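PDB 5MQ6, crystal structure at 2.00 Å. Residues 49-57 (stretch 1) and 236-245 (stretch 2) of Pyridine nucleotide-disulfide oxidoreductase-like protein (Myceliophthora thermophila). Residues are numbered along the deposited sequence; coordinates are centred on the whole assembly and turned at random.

Stretch 1, residues 49-57: GNERFRALA
Stretch 2 (236-245) GLETFTGPVF

Two segments of one chain, at least 184 residues apart in sequence wherever they touch, bury 401 Å² of summed surface. Residues 51-54 of the first are helical and 55-57 form a 3-10 segment. The second has a 3-10 segment at 237-239, a loop, and a strand beginning at 244-245. The register is set by two CA-CA separations: 6.8 Å between Asn50 and Glu238, and 6.1 Å between Leu56 and Phe245. Both stretches therefore advance in the same sense across the contact, with Arg52 and Phe53 between the two ends.

Asn50 (phi/psi -65/125) occupies the N-cap position. Its t rotamer (chi1 -180°, chi2 -65°) carries Asn50 OD1 back to the first turn, where it accepts from Phe53 N at 3.1 Å with an N-H...O angle of 155°; although Arg52 N lies 3.0 Å from Asn50 OD1, its angle is too poor for a hydrogen bond. The backbone then winds on through Arg54 N to Asn50 O (3.1 Å) and Ala55 N to Glu51 O (2.9 Å), before tightening with Leu56 N to Phe53 O and Ala57 N to Arg54 O, both 3.0 Å. Asn50 OD1 is engaged in the cap, and Asn50 ND2 lies 4.2 Å from Glu238 CB, a contact without a hydrogen bond.

Arg52 points toward the second stretch and has 73 Å² covered by it. Its chi1 of 144° and chi3 of -136° lie between wells, while chi2 is t (-150°) and chi4 is -73°. This path brings Arg52 NH2 to Gly242 O, the one hydrogen bond across the contact: 3.2 Å, with a bent angle of 136°. Gly242 O lies near the guanidinium plane, as does Val244 CG2, 3.6 Å from Arg52 NH1. Glu238 O sits over one guanidinium face and is 4.0 Å from Arg52 CD. Phe240 O is 3.3 Å from Arg52 NH2, but the angle is poor and no hydrogen bond results.

Phe53 starts sideways, yet chi1 of -115°, also between wells, and chi2 of 71° bring the ring's end nearer. Phe53 CZ meets Leu237 CG at 3.7 Å, and Phe53 CE1 lies 3.9 Å from Glu238 CA. Leu237 presents its branch through chi1 t (-170°) and chi2 p (58°). The 3-10 turn behind it is held by Thr239 N to Gly236 O (3.1 Å), and Thr239 OG1, at chi1 p (80°), donates to the same Gly236 O at 2.7 Å.

Leu56, in the m, t conformation (-62°, 169°), points toward the strand. Its CD2 comes within 3.1 Å of Val244 O, a tight carbon-oxygen approach, and its CD1 is 4.4 Å from Val244 CB. Val244 has extended phi/psi (-131/145), chi1 t (-167°) and a CA-to-CB bond toward the first stretch. Phe245, also extended (-160/159), takes chi1 p (52°) and chi2 90°; its ring leads away, leaving its CA 4.3 Å from Leu56 CD2.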

# COMPACT_ATOMS: atom_id res chain seq x y z
N GLY A 49 -3.45 5.33 -23.95
CA GLY A 49 -4.10 5.87 -25.18
C GLY A 49 -5.38 5.12 -25.59
O GLY A 49 -6.48 5.68 -25.61
N ASN A 50 -5.22 3.82 -25.86
CA ASN A 50 -6.25 2.90 -26.34
C ASN A 50 -7.38 2.67 -25.34
O ASN A 50 -7.14 2.25 -24.20
CB ASN A 50 -5.52 1.57 -26.67
CG ASN A 50 -6.43 0.50 -27.19
OD1 ASN A 50 -7.32 0.02 -26.47
ND2 ASN A 50 -6.20 0.08 -28.44
N GLU A 51 -8.62 2.91 -25.77
CA GLU A 51 -9.80 2.84 -24.90
C GLU A 51 -10.14 1.44 -24.35
O GLU A 51 -10.58 1.31 -23.19
CB GLU A 51 -10.99 3.39 -25.67
CG GLU A 51 -12.22 3.75 -24.87
CD GLU A 51 -13.17 4.62 -25.68
OE1 GLU A 51 -12.93 4.82 -26.89
OE2 GLU A 51 -14.15 5.13 -25.11
N ARG A 52 -9.99 0.41 -25.20
CA ARG A 52 -10.04 -1.02 -24.78
C ARG A 52 -9.23 -1.25 -23.52
O ARG A 52 -9.68 -1.93 -22.58
CB ARG A 52 -9.49 -1.95 -25.88
CG ARG A 52 -8.69 -3.19 -25.46
CD ARG A 52 -7.64 -3.59 -26.51
NE ARG A 52 -7.63 -5.04 -26.73
CZ ARG A 52 -7.15 -5.94 -25.87
NH1 ARG A 52 -6.61 -5.56 -24.72
NH2 ARG A 52 -7.21 -7.24 -26.17
N PHE A 53 -8.02 -0.71 -23.55
CA PHE A 53 -7.07 -0.81 -22.49
C PHE A 53 -7.42 -0.09 -21.21
O PHE A 53 -7.33 -0.68 -20.12
CB PHE A 53 -5.69 -0.31 -22.97
CG PHE A 53 -4.71 -1.39 -22.98
CD1 PHE A 53 -4.81 -2.39 -23.92
CD2 PHE A 53 -3.77 -1.50 -21.98
CE1 PHE A 53 -3.93 -3.45 -23.93
CE2 PHE A 53 -2.88 -2.56 -21.98
CZ PHE A 53 -2.97 -3.54 -22.96
N ARG A 54 -7.75 1.19 -21.35
CA ARG A 54 -8.36 1.96 -20.27
C ARG A 54 -9.53 1.29 -19.60
O ARG A 54 -9.68 1.39 -18.38
CB ARG A 54 -8.90 3.26 -20.83
CG ARG A 54 -7.81 4.23 -21.12
CD ARG A 54 -8.37 5.34 -21.98
NE ARG A 54 -7.88 6.61 -21.48
CZ ARG A 54 -7.63 7.67 -22.24
NH1 ARG A 54 -7.79 7.63 -23.57
NH2 ARG A 54 -7.20 8.78 -21.65
N ALA A 55 -10.37 0.62 -20.37
CA ALA A 55 -11.54 -0.02 -19.79
C ALA A 55 -11.19 -1.13 -18.84
O ALA A 55 -12.04 -1.56 -18.05
CB ALA A 55 -12.40 -0.58 -20.87
N LEU A 56 -9.95 -1.60 -18.93
CA LEU A 56 -9.47 -2.64 -18.01
C LEU A 56 -9.37 -2.14 -16.59
O LEU A 56 -9.33 -2.90 -15.68
CB LEU A 56 -8.09 -3.17 -18.44
CG LEU A 56 -8.06 -3.85 -19.84
CD1 LEU A 56 -6.62 -4.12 -20.32
CD2 LEU A 56 -8.95 -5.11 -19.89
N ALA A 57 -9.32 -0.85 -16.41
CA ALA A 57 -9.29 -0.27 -15.12
C ALA A 57 -10.67 -0.18 -14.43
O ALA A 57 -10.75 0.18 -13.26
CB ALA A 57 -8.56 1.08 -15.21
N GLY A 236 3.61 -2.30 -28.59
CA GLY A 236 2.64 -3.12 -29.29
C GLY A 236 1.74 -3.92 -28.40
O GLY A 236 1.05 -4.82 -28.88
N LEU A 237 1.70 -3.60 -27.11
CA LEU A 237 0.83 -4.35 -26.17
C LEU A 237 -0.66 -4.18 -26.49
O LEU A 237 -1.49 -5.10 -26.38
CB LEU A 237 1.13 -3.96 -24.71
CG LEU A 237 0.49 -4.82 -23.59
CD1 LEU A 237 0.85 -6.32 -23.66
CD2 LEU A 237 0.82 -4.23 -22.20
N GLU A 238 -1.01 -2.96 -26.89
CA GLU A 238 -2.34 -2.62 -27.36
C GLU A 238 -2.89 -3.63 -28.37
O GLU A 238 -4.08 -3.91 -28.36
CB GLU A 238 -2.28 -1.24 -27.98
CG GLU A 238 -1.18 -1.11 -29.04
CD GLU A 238 -0.28 0.10 -28.83
OE1 GLU A 238 -0.85 1.20 -28.62
OE2 GLU A 238 0.98 -0.03 -28.89
N THR A 239 -2.00 -4.22 -29.18
CA THR A 239 -2.32 -5.08 -30.35
C THR A 239 -2.57 -6.56 -30.04
O THR A 239 -3.18 -7.27 -30.86
CB THR A 239 -1.18 -5.09 -31.41
OG1 THR A 239 -0.14 -5.99 -30.99
CG2 THR A 239 -0.56 -3.74 -31.61
N PHE A 240 -2.07 -7.05 -28.90
CA PHE A 240 -2.38 -8.44 -28.51
C PHE A 240 -3.88 -8.68 -28.64
O PHE A 240 -4.68 -7.93 -28.12
CB PHE A 240 -1.93 -8.74 -27.06
CG PHE A 240 -2.31 -10.11 -26.61
CD1 PHE A 240 -1.61 -11.23 -27.09
CD2 PHE A 240 -3.39 -10.32 -25.73
CE1 PHE A 240 -1.98 -12.52 -26.70
CE2 PHE A 240 -3.75 -11.62 -25.33
CZ PHE A 240 -3.05 -12.73 -25.82
N THR A 241 -4.28 -9.73 -29.33
CA THR A 241 -5.70 -9.87 -29.64
C THR A 241 -6.50 -10.75 -28.69
O THR A 241 -7.70 -10.77 -28.75
CB THR A 241 -5.89 -10.37 -31.08
OG1 THR A 241 -5.62 -11.77 -31.13
CG2 THR A 241 -4.95 -9.67 -31.99
N GLY A 242 -5.85 -11.50 -27.83
CA GLY A 242 -6.59 -12.32 -26.84
C GLY A 242 -7.07 -11.48 -25.63
O GLY A 242 -6.66 -10.33 -25.47
N PRO A 243 -7.95 -12.04 -24.79
CA PRO A 243 -8.38 -11.36 -23.58
C PRO A 243 -7.18 -11.00 -22.61
O PRO A 243 -6.26 -11.79 -22.39
CB PRO A 243 -9.41 -12.33 -22.95
CG PRO A 243 -9.58 -13.49 -23.84
CD PRO A 243 -8.67 -13.29 -25.04
N VAL A 244 -7.17 -9.78 -22.10
CA VAL A 244 -6.14 -9.23 -21.25
C VAL A 244 -6.90 -8.62 -20.07
O VAL A 244 -8.02 -8.03 -20.25
CB VAL A 244 -5.36 -8.08 -21.86
CG1 VAL A 244 -4.12 -7.78 -21.04
CG2 VAL A 244 -4.95 -8.38 -23.23
N PHE A 245 -6.28 -8.72 -18.88
CA PHE A 245 -6.80 -8.10 -17.71
C PHE A 245 -5.71 -7.94 -16.68
O PHE A 245 -4.69 -8.61 -16.78
CB PHE A 245 -8.03 -8.83 -17.14
CG PHE A 245 -7.85 -10.29 -16.92
CD1 PHE A 245 -7.38 -10.77 -15.70
CD2 PHE A 245 -8.21 -11.19 -17.91
CE1 PHE A 245 -7.25 -12.12 -15.50
CE2 PHE A 245 -8.07 -12.52 -17.72
CZ PHE A 245 -7.59 -13.00 -16.51